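Local coordinates for protein phosphoserine aminotransferase (PDB 2C0R) that catalyses the reversible, pyridoxal phosphate-dependent transamination that makes phosphoserine from 3-phosphohydroxypyruvate for serine biosynthesis, and likewise phosphohydroxythreonine for pyridoxine biosynthesis, at residues E152-A157 with G333-I338; K270-I275 with R295-I300; T149-E152 with A157-K160; T301-L304 with L309-E312. The protein carries 1 engineered substitution. One frame throughout, in Å; residues are numbered along the deposited sequence.

Contact 1: residues E152-A157 with G333-I338; sequences ETIEGA and GLRASI. With PLP (pyridoxal-5'-phosphate), chain C.
The guanidinium of R335 meets the carbonyl oxygen of T153 at its edge, with that oxygen practically in the guanidinium plane. NH1 gives a nearly straight hydrogen bond to T153 O (3.0 Å, 169° at the hydrogen). Seen from the peptide, the donor stands well above the carbonyl plane, so neither lone pair is used in the ordinary way. I154 comes in obliquely, its CA 3.6 Å and its CG1 3.7 Å from R335 NH1. The arginine leaves the strand with CG anti to the backbone N and stays extended as far as CD, which comes to 3.2 Å from T153 O; the bend at chi3 (56°) then swings NE and the guanidinium round so that NH1 reaches the same oxygen.

On its other side T153 serves the cofactor. Its hydroxyl shares a very short hydrogen bond with the 3-hydroxyl oxygen of pyridoxal phosphate, OG1 to O3 at 2.5 Å, and also bonds to S176 OG. One residue thus offers its side chain to the cofactor and its carbonyl to R335. The chain around it turns tightly through a G1 beta bulge, with G156 and A157 together opposite E152; G156 N bonds to E152 O at 2.8 Å.

The turn is wedged between helix 102-114, where S102 and W103 cover I154, and the three-stranded sheet, in which R335 lies on strand 334-337 beside T301 of strand 299-303.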
# COMPACT_ATOMS: atom_id res chain seq x y z
N GLU A 152 -16.39 12.03 -10.92
CA GLU A 152 -15.77 13.09 -10.14
C GLU A 152 -16.39 13.02 -8.75
O GLU A 152 -17.48 13.60 -8.54
CB GLU A 152 -16.01 14.44 -10.81
CG GLU A 152 -15.06 14.66 -11.98
CD GLU A 152 -13.63 14.99 -11.58
OE1 GLU A 152 -13.27 14.87 -10.40
OE2 GLU A 152 -12.84 15.35 -12.48
N THR A 153 -15.66 12.35 -7.91
CA THR A 153 -16.09 12.01 -6.56
C THR A 153 -16.45 13.21 -5.70
O THR A 153 -17.33 13.07 -4.84
CB THR A 153 -14.89 11.31 -5.85
OG1 THR A 153 -14.24 10.52 -6.87
CG2 THR A 153 -15.42 10.44 -4.73
N ILE A 154 -15.75 14.34 -5.90
CA ILE A 154 -16.00 15.50 -5.03
C ILE A 154 -17.16 16.34 -5.53
O ILE A 154 -17.96 16.86 -4.74
CB ILE A 154 -14.70 16.34 -4.90
CG1 ILE A 154 -13.73 15.61 -3.98
CG2 ILE A 154 -14.99 17.76 -4.47
CD1 ILE A 154 -12.31 16.12 -3.97
N GLU A 155 -17.25 16.50 -6.86
CA GLU A 155 -18.32 17.30 -7.43
C GLU A 155 -19.63 16.53 -7.57
O GLU A 155 -20.71 17.15 -7.57
CB GLU A 155 -17.87 17.86 -8.78
CG GLU A 155 -17.02 19.13 -8.64
CD GLU A 155 -15.58 18.90 -8.27
OE1 GLU A 155 -15.06 17.89 -8.76
OE2 GLU A 155 -14.87 19.61 -7.52
N GLY A 156 -19.57 15.21 -7.68
CA GLY A 156 -20.78 14.42 -7.82
C GLY A 156 -21.24 14.29 -9.28
O GLY A 156 -22.42 14.09 -9.53
N ALA A 157 -20.32 14.34 -10.25
CA ALA A 157 -20.64 14.24 -11.65
C ALA A 157 -20.07 12.92 -12.17
O ALA A 157 -19.05 12.41 -11.67
CB ALA A 157 -20.08 15.39 -12.48
N GLY A 333 -21.26 21.91 1.01
CA GLY A 333 -22.44 21.11 0.76
C GLY A 333 -22.33 19.79 1.51
O GLY A 333 -21.58 19.63 2.48
N LEU A 334 -23.11 18.85 1.01
CA LEU A 334 -23.26 17.50 1.48
C LEU A 334 -22.96 16.56 0.32
O LEU A 334 -23.06 16.92 -0.86
CB LEU A 334 -24.68 17.19 1.96
CG LEU A 334 -25.21 17.98 3.17
CD1 LEU A 334 -24.31 17.90 4.41
CD2 LEU A 334 -25.43 19.44 2.82
N ARG A 335 -22.56 15.36 0.72
CA ARG A 335 -22.22 14.34 -0.27
C ARG A 335 -22.60 12.99 0.34
O ARG A 335 -22.03 12.61 1.36
CB ARG A 335 -20.73 14.35 -0.59
CG ARG A 335 -20.33 13.21 -1.54
CD ARG A 335 -18.89 13.39 -2.04
NE ARG A 335 -17.95 13.48 -0.92
CZ ARG A 335 -16.63 13.42 -1.02
NH1 ARG A 335 -16.02 13.24 -2.20
NH2 ARG A 335 -15.87 13.53 0.07
N ALA A 336 -23.53 12.30 -0.29
CA ALA A 336 -23.91 10.96 0.08
C ALA A 336 -23.20 10.01 -0.87
O ALA A 336 -23.58 9.96 -2.04
CB ALA A 336 -25.42 10.78 -0.01
N SER A 337 -22.19 9.33 -0.35
CA SER A 337 -21.46 8.36 -1.17
C SER A 337 -22.10 6.99 -1.04
O SER A 337 -22.33 6.55 0.10
CB SER A 337 -19.99 8.36 -0.73
OG SER A 337 -19.41 9.63 -0.97
N ILE A 338 -22.43 6.42 -2.20
CA ILE A 338 -23.36 5.29 -2.21
C ILE A 338 -22.83 4.18 -3.09
O ILE A 338 -23.51 3.53 -3.88
CB ILE A 338 -24.77 5.73 -2.62
CG1 ILE A 338 -24.74 6.56 -3.92
CG2 ILE A 338 -25.46 6.49 -1.49
CD1 ILE A 338 -26.20 6.82 -4.39
N1 PLP C . -9.28 9.83 -8.22
C2 PLP C . -10.57 9.78 -7.76
C2A PLP C . -11.68 9.88 -8.80
C3 PLP C . -10.83 9.63 -6.43
O3 PLP C . -12.10 9.52 -5.96
C4 PLP C . -9.76 9.46 -5.56
C4A PLP C . -10.05 9.30 -4.07
C5 PLP C . -8.47 9.60 -6.03
C6 PLP C . -8.22 9.69 -7.37
C5A PLP C . -7.28 9.58 -5.07
O4P PLP C . -7.05 8.26 -4.60
P PLP C . -5.88 7.91 -3.58
O1P PLP C . -5.86 6.41 -3.49
O2P PLP C . -6.29 8.58 -2.29
O3P PLP C . -4.64 8.50 -4.15

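Contact 2: residues K270-I275 with R295-I300; sequences KKASLI and RSDMNI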
# COMPACT_ATOMS: atom_id res chain seq x y z
N LYS A 270 -31.18 2.15 -8.08
CA LYS A 270 -32.30 2.25 -7.15
C LYS A 270 -31.97 3.12 -5.95
O LYS A 270 -32.77 3.94 -5.49
CB LYS A 270 -32.62 0.83 -6.73
CG LYS A 270 -33.61 0.67 -5.57
CD LYS A 270 -33.78 -0.81 -5.28
CE LYS A 270 -34.60 -1.03 -4.02
NZ LYS A 270 -34.58 -2.49 -3.69
N LYS A 271 -30.77 2.90 -5.39
CA LYS A 271 -30.30 3.74 -4.29
C LYS A 271 -30.24 5.21 -4.67
O LYS A 271 -30.72 6.09 -3.95
CB LYS A 271 -28.89 3.32 -3.81
CG LYS A 271 -28.90 1.97 -3.11
CD LYS A 271 -27.59 1.18 -3.29
CE LYS A 271 -26.35 2.01 -3.11
NZ LYS A 271 -25.13 1.16 -3.19
N ALA A 272 -29.61 5.51 -5.81
CA ALA A 272 -29.42 6.89 -6.21
C ALA A 272 -30.78 7.54 -6.49
O ALA A 272 -30.96 8.71 -6.15
CB ALA A 272 -28.55 6.92 -7.46
N SER A 273 -31.67 6.76 -7.10
CA SER A 273 -32.96 7.33 -7.51
C SER A 273 -33.69 7.77 -6.26
O SER A 273 -34.34 8.83 -6.27
CB SER A 273 -33.74 6.25 -8.25
OG SER A 273 -35.09 6.67 -8.54
N LEU A 274 -33.60 6.99 -5.18
CA LEU A 274 -34.34 7.40 -3.97
C LEU A 274 -33.85 8.72 -3.42
O LEU A 274 -34.59 9.61 -2.99
CB LEU A 274 -34.14 6.27 -2.95
CG LEU A 274 -35.06 6.42 -1.73
CD1 LEU A 274 -36.47 5.96 -2.08
CD2 LEU A 274 -34.47 5.62 -0.59
N ILE A 275 -32.52 8.89 -3.44
CA ILE A 275 -31.96 10.09 -2.84
C ILE A 275 -32.14 11.28 -3.76
O ILE A 275 -32.48 12.38 -3.31
CB ILE A 275 -30.49 9.84 -2.51
CG1 ILE A 275 -30.34 8.76 -1.44
CG2 ILE A 275 -29.86 11.15 -2.10
CD1 ILE A 275 -28.93 8.15 -1.41
N ARG A 295 -25.42 13.79 -13.24
CA ARG A 295 -25.47 13.22 -11.90
C ARG A 295 -24.75 11.88 -11.77
O ARG A 295 -24.97 10.96 -12.54
CB ARG A 295 -26.94 12.99 -11.52
CG ARG A 295 -27.57 14.29 -11.03
CD ARG A 295 -29.08 14.13 -10.81
NE ARG A 295 -29.55 15.36 -10.14
CZ ARG A 295 -30.82 15.51 -9.77
NH1 ARG A 295 -31.69 14.53 -10.05
NH2 ARG A 295 -31.18 16.64 -9.16
N SER A 296 -23.97 11.81 -10.69
CA SER A 296 -23.37 10.54 -10.31
C SER A 296 -24.31 9.64 -9.54
O SER A 296 -25.08 10.10 -8.70
CB SER A 296 -22.16 10.86 -9.44
OG SER A 296 -21.57 9.68 -8.92
N ASP A 297 -24.19 8.35 -9.80
CA ASP A 297 -24.88 7.34 -9.01
C ASP A 297 -23.98 6.85 -7.88
O ASP A 297 -24.44 5.97 -7.16
CB ASP A 297 -25.33 6.13 -9.81
CG ASP A 297 -26.70 6.36 -10.46
OD1 ASP A 297 -27.26 7.47 -10.36
OD2 ASP A 297 -27.20 5.43 -11.10
N MET A 298 -22.79 7.37 -7.73
CA MET A 298 -21.87 6.95 -6.68
C MET A 298 -21.71 8.02 -5.60
O MET A 298 -21.52 7.68 -4.45
CB MET A 298 -20.47 6.67 -7.27
CG MET A 298 -20.47 5.47 -8.23
SD MET A 298 -20.37 3.90 -7.35
CE MET A 298 -22.09 3.39 -7.30
N ASN A 299 -21.69 9.29 -5.99
CA ASN A 299 -21.50 10.38 -5.02
C ASN A 299 -22.56 11.45 -5.33
O ASN A 299 -22.43 12.13 -6.34
CB ASN A 299 -20.09 11.01 -5.04
CG ASN A 299 -18.99 9.96 -4.97
OD1 ASN A 299 -18.51 9.49 -6.00
ND2 ASN A 299 -18.61 9.62 -3.75
N ILE A 300 -23.55 11.53 -4.46
CA ILE A 300 -24.63 12.49 -4.68
C ILE A 300 -24.38 13.72 -3.86
O ILE A 300 -24.33 13.70 -2.64
CB ILE A 300 -25.95 11.84 -4.29
CG1 ILE A 300 -26.21 10.61 -5.15
CG2 ILE A 300 -27.06 12.88 -4.32
CD1 ILE A 300 -27.58 9.98 -4.90
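A272 and I275, about one turn apart on helix 260-280, rest on the loop and strand start formed by D297 and I300. This is alpha/beta packing within the smaller C-terminal domain of a fold type I aminotransferase, the helix lying against the small antiparallel sheet. Just ahead of A272, K271 sends its ammonium past the contact to the carbonyl oxygens of I338, Y339 and V342, which ties the helix to the end of strand 334-337.

The CB of A272 points toward the 295-300 segment. This methyl sits only 3.2 Å from D297 OD1, a close touch without a hydrogen bond. The strong partner of the carboxylate is R269, on the same helix, whose NE forms a salt bridge with D297 OD2. Next to it the helix carbonyl A272 O is touched by I300 CD1 at 3.8 Å.

I275 then closes the apolar part. I300 has an extended chain beyond CB (chi2 -175°), which carries CD1 out to the helix, where it lies 3.8 Å from I275 CB and 4.1 Å from A272 CB. The branch CG2 of I275 meets the same methyl, and the two isoleucines cross at a slant.

Just before D297 in the chain, S296 pins the loop: its OG accepts from M298 N at 2.9 Å and from N299 N at 3.0 Å, an ST turn and ST motif in one.

Contact 3: residues T149-E152 with A157-K160; sequences TSNE and AQFK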
# COMPACT_ATOMS: atom_id res chain seq x y z
N THR A 149 -11.75 11.27 -16.12
CA THR A 149 -12.18 10.83 -14.80
C THR A 149 -13.62 10.38 -14.95
O THR A 149 -14.48 11.23 -15.25
CB THR A 149 -12.05 12.02 -13.83
OG1 THR A 149 -10.73 12.56 -14.02
CG2 THR A 149 -12.19 11.59 -12.39
N SER A 150 -13.90 9.10 -14.76
CA SER A 150 -15.23 8.61 -15.04
C SER A 150 -16.25 9.17 -14.03
O SER A 150 -17.37 9.45 -14.44
CB SER A 150 -15.34 7.09 -15.02
OG SER A 150 -14.89 6.60 -13.77
N ASN A 151 -15.83 9.29 -12.79
CA ASN A 151 -16.75 9.80 -11.76
C ASN A 151 -15.98 10.79 -10.93
O ASN A 151 -14.96 10.41 -10.34
CB ASN A 151 -17.25 8.62 -10.93
CG ASN A 151 -18.31 9.05 -9.90
OD1 ASN A 151 -19.46 9.20 -10.30
ND2 ASN A 151 -17.94 9.18 -8.65
N GLU A 152 -16.39 12.03 -10.92
CA GLU A 152 -15.77 13.09 -10.14
C GLU A 152 -16.39 13.02 -8.75
O GLU A 152 -17.48 13.60 -8.54
CB GLU A 152 -16.01 14.44 -10.81
CG GLU A 152 -15.06 14.66 -11.98
CD GLU A 152 -13.63 14.99 -11.58
OE1 GLU A 152 -13.27 14.87 -10.40
OE2 GLU A 152 -12.84 15.35 -12.48
N ALA A 157 -20.32 14.34 -10.25
CA ALA A 157 -20.64 14.24 -11.65
C ALA A 157 -20.07 12.92 -12.17
O ALA A 157 -19.05 12.41 -11.67
CB ALA A 157 -20.08 15.39 -12.48
N GLN A 158 -20.70 12.35 -13.19
CA GLN A 158 -20.29 11.06 -13.71
C GLN A 158 -20.60 10.95 -15.20
O GLN A 158 -21.73 11.28 -15.63
CB GLN A 158 -21.06 9.97 -12.94
CG GLN A 158 -20.59 8.57 -13.39
CD GLN A 158 -21.37 7.54 -12.56
OE1 GLN A 158 -22.55 7.80 -12.16
NE2 GLN A 158 -20.75 6.40 -12.27
N PHE A 159 -19.65 10.49 -15.99
CA PHE A 159 -19.94 10.16 -17.38
C PHE A 159 -20.76 8.89 -17.49
O PHE A 159 -20.50 7.91 -16.81
CB PHE A 159 -18.64 9.91 -18.19
CG PHE A 159 -17.85 11.16 -18.48
CD1 PHE A 159 -16.69 11.48 -17.83
CD2 PHE A 159 -18.32 12.06 -19.47
CE1 PHE A 159 -15.96 12.62 -18.13
CE2 PHE A 159 -17.59 13.21 -19.77
CZ PHE A 159 -16.41 13.51 -19.09
N LYS A 160 -21.73 8.97 -18.40
CA LYS A 160 -22.50 7.76 -18.69
C LYS A 160 -21.90 6.96 -19.84
O LYS A 160 -22.27 5.82 -20.05
CB LYS A 160 -23.93 8.08 -19.12
CG LYS A 160 -24.66 8.93 -18.07
CD LYS A 160 -26.08 9.15 -18.62
CE LYS A 160 -26.66 10.45 -18.08
NZ LYS A 160 -26.82 10.35 -16.63
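S150 O is gripped from across the hairpin by F159 N, each just beyond its strand, at 2.9 Å and 153° at the hydrogen, with the donor arriving nearly in line with the carbonyl bond. The same oxygen also takes a CA-H contact from Q158 CA at 3.4 Å. A matching pattern recurs at A157 O, which N151 CA approaches to 3.5 Å alongside its bond from E152 N. Between these two sites lies the non-hydrogen-bonded pair N151 and Q158 of an antiparallel beta hairpin.

N151 and Q158 share one face of the hairpin, and both hold CG anti to the backbone N (chi1 -175° for N151). That lets N151 OD1 settle over the aliphatic part of Q158, 3.2 Å from its CB and 3.3 Å from its CG. Their amide planes are turned 71° apart and do not bond to each other. Each has its own work: N151 bonds through OD1 to S296 OG and through ND2 to N299 OD1 and S176 OG, while Q158 joins D177 OD2 to D297 N. N151 also touches the bound cofactor, so this buried network borders the pocket.

Farther along, T149 O lies in the plane of the F159 ring at its edge, 3.4 Å from CD1.

On the face that E152 shares with A157, the buried carboxylate of E152 accepts from W103 N and A104 N at the start of helix 102-114, which would help stabilise its negative charge, and from T100 OG1. The hairpin thereby bridges that helix, the end of strand 143-149 and the loop S296-M298 with N299, where strand 299-303 begins.

Contact 4: residues T301-L304 with L309-E312; sequences TFRL and LEKE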
# COMPACT_ATOMS: atom_id res chain seq x y z
N THR A 301 -24.22 14.83 -4.58
CA THR A 301 -23.87 16.07 -3.87
C THR A 301 -25.06 17.00 -3.89
O THR A 301 -25.83 17.08 -4.85
CB THR A 301 -22.64 16.70 -4.51
OG1 THR A 301 -22.90 16.80 -5.93
CG2 THR A 301 -21.41 15.78 -4.31
N PHE A 302 -25.23 17.68 -2.76
CA PHE A 302 -26.36 18.60 -2.65
C PHE A 302 -26.07 19.66 -1.58
O PHE A 302 -25.14 19.53 -0.79
CB PHE A 302 -27.67 17.85 -2.38
CG PHE A 302 -27.72 16.99 -1.13
CD1 PHE A 302 -28.47 17.43 -0.06
CD2 PHE A 302 -27.04 15.79 -1.03
CE1 PHE A 302 -28.55 16.66 1.09
CE2 PHE A 302 -27.13 15.02 0.12
CZ PHE A 302 -27.89 15.47 1.20
N ARG A 303 -26.90 20.72 -1.65
CA ARG A 303 -26.68 21.85 -0.79
C ARG A 303 -28.00 22.25 -0.12
O ARG A 303 -29.07 21.99 -0.66
CB ARG A 303 -26.22 23.09 -1.54
CG ARG A 303 -25.10 23.03 -2.51
CD ARG A 303 -24.87 24.42 -3.08
NE ARG A 303 -23.58 24.57 -3.70
CZ ARG A 303 -22.32 24.34 -3.38
NH1 ARG A 303 -21.93 23.84 -2.22
NH2 ARG A 303 -21.38 24.63 -4.29
N LEU A 304 -27.83 22.91 1.03
CA LEU A 304 -28.98 23.59 1.65
C LEU A 304 -28.79 25.09 1.46
O LEU A 304 -27.89 25.50 0.75
CB LEU A 304 -29.05 23.24 3.13
CG LEU A 304 -29.57 21.83 3.45
CD1 LEU A 304 -28.63 20.75 2.96
CD2 LEU A 304 -29.72 21.76 4.97
N LEU A 309 -26.91 25.97 7.82
CA LEU A 309 -27.87 24.87 7.80
C LEU A 309 -27.20 23.54 7.51
O LEU A 309 -27.60 22.52 8.10
CB LEU A 309 -28.93 25.15 6.72
CG LEU A 309 -30.20 25.93 7.12
CD1 LEU A 309 -30.99 26.25 5.87
CD2 LEU A 309 -31.00 25.13 8.15
N GLU A 310 -26.22 23.59 6.61
CA GLU A 310 -25.49 22.39 6.26
C GLU A 310 -24.74 21.85 7.48
O GLU A 310 -24.77 20.66 7.72
CB GLU A 310 -24.47 22.67 5.13
CG GLU A 310 -25.28 23.01 3.87
CD GLU A 310 -24.42 23.42 2.70
OE1 GLU A 310 -23.21 23.71 2.82
OE2 GLU A 310 -24.95 23.43 1.59
N LYS A 311 -24.08 22.73 8.24
CA LYS A 311 -23.44 22.26 9.47
C LYS A 311 -24.46 21.61 10.40
O LYS A 311 -24.22 20.59 11.05
CB LYS A 311 -22.76 23.46 10.13
CG LYS A 311 -22.92 23.50 11.63
CD LYS A 311 -24.07 24.41 12.11
CE LYS A 311 -24.36 24.02 13.57
NZ LYS A 311 -24.15 22.55 13.73
N GLU A 312 -25.64 22.22 10.51
CA GLU A 312 -26.69 21.71 11.38
C GLU A 312 -27.15 20.34 10.92
O GLU A 312 -27.33 19.43 11.72
CB GLU A 312 -27.87 22.69 11.41
CG GLU A 312 -28.96 22.23 12.36
CD GLU A 312 -28.60 22.58 13.79
OE1 GLU A 312 -27.61 23.31 14.01
OE2 GLU A 312 -29.32 22.11 14.70
O HOH W 1 -23.29 25.11 0.19
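E310 leaves its helix with CG beside the backbone N (chi1 -66°) and then runs straight out (chi2 176°), which delivers its carboxylate to the backbone of L304, just past the end of strand 299-303. There L304 N donates to E310 OE2 at 3.0 Å, with 155° at the hydrogen, using the lone pair of OE2 that faces away from the other oxygen. The same oxygen is pressed close to R303, 3.3 Å from its CA and 3.4 Å from its CB.

A water adds a second hydrogen bond to OE2. It donates to E310 OE2 at 2.7 Å and accepts a weak bond from R303 NH1, so the arginine reaches the carboxylate through solvent, its guanidinium being too far off for direct pairing. The opposite charges still probably favour the ionised glutamate. R303 NH1 has another partner in V331 O, and E310 OE1 receives a weak bond from G333 N.

The aliphatic side is carried by L304. Its CB lies 3.8 Å from E310 CG as the two side chains run antiparallel alongside each other. Its CD2 meets L309 CB at 3.9 Å, the leucines crossing at about a right angle.

This is a strand-turn-helix junction: helix 307-319 folds back on the strand that leads into it, and the glutamate ties off the first amide beyond the strand. L304 is also packed against F357 of helix 344-361 and against L334 of neighbouring strand 334-337, so both helices meet the sheet at this end.

Overall arrangement
Contacts 1, 2 and 3 are buried, whereas contact 4 lies farther from the chain's centre, partly buried and with a water in it. Strands 299-303 and 334-337 hold most of them together: contact 2 uses the first strand at its start, contact 4 at its end, and contact 1 the second strand beside it. Contacts 1 and 3 share the hairpin that borders the cofactor, and contact 3 is bonded to contact 2 through N151. Chemistry follows position. Near the pocket, polar networks dominate; contact 2 is chiefly apolar helix-to-sheet packing; contact 4 pairs leucine packing with a carboxylate bound to backbone and water.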